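PDB 2O3L: cytoplasmic protein, which is of unknown function but belongs to the DUF1048 family and folds as an all-helical, left-handed superhelix. Local coordinates for residues 7-12 and 46-51. Residues are numbered along the deposited sequence; the frame is centred on the assembly and turned at random.
Sequences MARVAA and LIDLFE
Arg9 reaches from helix 2-11 to two carboxylates one turn apart on helix 36-56, those of Asp48 and Glu51, and the three form a salt-bridge network that illustrates how one guanidinium can join two acids of a partner helix. Its NH2 donates to Asp48 OD1 at 2.8 Å, in the guanidinium plane and nearly along the C-O axis of the acceptor. Glu51 crosses Arg9 at about a right angle, its carboxylate plane turned 26° from the guanidinium; OE1, 3.0 Å from Arg9 NH2, approaches obliquely, while Arg9 NE makes a weak hydrogen bond to OE2. A bend at chi3 (44°) turns NE toward Glu51 OE2. A water accepts weakly from Arg9 NH1 and donates to Asp48 OD1.

Beneath this polar layer the contact is apolar and centres on Ile47. Its CG2 lies 3.8 Å from Arg9 NH2, oblique to the guanidinium. CG1 and CD1 meet Val10 CG2, each at 3.7 Å, and the selenomethionine Met7 touches CD1 with its CE.

The two segments run nearly parallel, 24° apart, their axes approaching to 10.4 Å. Helix 15-31 lies against both, Phe21 touching Val10 and Ile47 alike. Leu46 and Phe50 also touch it and reach on to helices 68-82 and 60-64, respectively.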
loop_
_atom_site.group_PDB
_atom_site.type_symbol
_atom_site.label_atom_id
_atom_site.label_comp_id
_atom_site.label_asym_id
_atom_site.label_seq_id
_atom_site.Cartn_x
_atom_site.Cartn_y
_atom_site.Cartn_z
HETATM N N MSE A 7 -2.351 -10.087 -3.309
HETATM C CA MSE A 7 -2.120 -9.535 -4.651
HETATM C C MSE A 7 -3.388 -9.678 -5.534
HETATM O O MSE A 7 -3.686 -8.813 -6.341
HETATM C CB MSE A 7 -0.911 -10.179 -5.310
HETATM C CG MSE A 7 0.394 -9.926 -4.578
HETATM SE SE MSE A 7 0.762 -8.047 -4.237
HETATM C CE MSE A 7 0.187 -8.034 -2.234
ATOM N N ALA A 8 -4.167 -10.732 -5.317
ATOM C CA ALA A 8 -5.435 -10.894 -6.030
ATOM C C ALA A 8 -6.433 -9.780 -5.676
ATOM O O ALA A 8 -7.152 -9.263 -6.542
ATOM C CB ALA A 8 -6.025 -12.240 -5.720
ATOM N N ARG A 9 -6.470 -9.403 -4.402
ATOM C CA ARG A 9 -7.274 -8.300 -3.981
ATOM C C ARG A 9 -6.855 -6.991 -4.626
ATOM O O ARG A 9 -7.709 -6.146 -4.945
ATOM C CB ARG A 9 -7.255 -8.207 -2.470
ATOM C CG ARG A 9 -7.985 -9.416 -1.874
ATOM C CD ARG A 9 -7.847 -9.559 -0.376
ATOM N NE ARG A 9 -8.017 -8.273 0.273
ATOM C CZ ARG A 9 -8.058 -8.098 1.580
ATOM N NH1 ARG A 9 -7.977 -9.142 2.408
ATOM N NH2 ARG A 9 -8.222 -6.868 2.049
ATOM N N VAL A 10 -5.550 -6.807 -4.831
ATOM C CA VAL A 10 -5.053 -5.602 -5.505
ATOM C C VAL A 10 -5.527 -5.602 -6.954
ATOM O O VAL A 10 -5.989 -4.600 -7.455
ATOM C CB VAL A 10 -3.507 -5.486 -5.446
ATOM C CG1 VAL A 10 -3.003 -4.357 -6.307
ATOM C CG2 VAL A 10 -3.067 -5.218 -3.997
ATOM N N ALA A 11 -5.468 -6.753 -7.582
ATOM C CA ALA A 11 -5.869 -6.902 -8.965
ATOM C C ALA A 11 -7.348 -6.665 -9.155
ATOM O O ALA A 11 -7.777 -6.463 -10.280
ATOM C CB ALA A 11 -5.486 -8.263 -9.462
ATOM N N ALA A 12 -8.124 -6.672 -8.071
ATOM C CA ALA A 12 -9.568 -6.496 -8.193
ATOM C C ALA A 12 -9.890 -5.017 -8.051
ATOM O O ALA A 12 -10.971 -4.606 -8.324
ATOM C CB ALA A 12 -10.315 -7.295 -7.134
ATOM N N LEU A 46 -2.468 -1.570 4.014
ATOM C CA LEU A 46 -2.726 -0.625 2.958
ATOM C C LEU A 46 -3.775 -1.153 1.958
ATOM O O LEU A 46 -4.598 -0.364 1.448
ATOM C CB LEU A 46 -1.454 -0.233 2.237
ATOM C CG LEU A 46 -1.613 0.829 1.131
ATOM C CD1 LEU A 46 -1.866 2.190 1.768
ATOM C CD2 LEU A 46 -0.346 0.857 0.298
ATOM N N ILE A 47 -3.780 -2.464 1.713
ATOM C CA ILE A 47 -4.771 -3.057 0.815
ATOM C C ILE A 47 -6.162 -3.001 1.464
ATOM O O ILE A 47 -7.154 -2.782 0.781
ATOM C CB ILE A 47 -4.394 -4.522 0.484
ATOM C CG1 ILE A 47 -3.125 -4.519 -0.392
ATOM C CG2 ILE A 47 -5.538 -5.275 -0.182
ATOM C CD1 ILE A 47 -2.385 -5.840 -0.423
ATOM N N ASP A 48 -6.249 -3.219 2.775
ATOM C CA ASP A 48 -7.520 -3.019 3.463
ATOM C C ASP A 48 -8.012 -1.572 3.265
ATOM O O ASP A 48 -9.192 -1.329 3.026
ATOM C CB ASP A 48 -7.419 -3.302 4.959
ATOM C CG ASP A 48 -7.623 -4.756 5.309
ATOM O OD1 ASP A 48 -8.123 -5.510 4.462
ATOM O OD2 ASP A 48 -7.292 -5.148 6.445
ATOM N N LEU A 49 -7.112 -0.621 3.423
ATOM C CA LEU A 49 -7.480 0.801 3.315
ATOM C C LEU A 49 -7.907 1.142 1.865
ATOM O O LEU A 49 -8.895 1.804 1.658
ATOM C CB LEU A 49 -6.311 1.667 3.726
ATOM C CG LEU A 49 -6.501 3.190 3.764
ATOM C CD1 LEU A 49 -7.261 3.583 4.966
ATOM C CD2 LEU A 49 -5.156 3.912 3.743
ATOM N N PHE A 50 -7.141 0.686 0.891
ATOM C CA PHE A 50 -7.455 0.876 -0.508
ATOM C C PHE A 50 -8.756 0.176 -0.914
ATOM O O PHE A 50 -9.567 0.762 -1.651
ATOM C CB PHE A 50 -6.306 0.387 -1.406
ATOM C CG PHE A 50 -5.192 1.368 -1.611
ATOM C CD1 PHE A 50 -4.988 2.438 -0.784
ATOM C CD2 PHE A 50 -4.285 1.165 -2.662
ATOM C CE1 PHE A 50 -3.919 3.322 -0.995
ATOM C CE2 PHE A 50 -3.248 2.058 -2.896
ATOM C CZ PHE A 50 -3.049 3.139 -2.053
ATOM N N GLU A 51 -9.005 -1.038 -0.425
ATOM C CA GLU A 51 -10.288 -1.679 -0.721
ATOM C C GLU A 51 -11.457 -0.916 -0.186
ATOM O O GLU A 51 -12.510 -0.862 -0.838
ATOM C CB GLU A 51 -10.416 -3.082 -0.142
ATOM C CG GLU A 51 -9.743 -4.132 -0.940
ATOM C CD GLU A 51 -10.117 -5.544 -0.506
ATOM O OE1 GLU A 51 -10.654 -5.754 0.615
ATOM O OE2 GLU A 51 -9.877 -6.443 -1.339
HETATM O O HOH W 1 -7.862 -8.497 5.804
#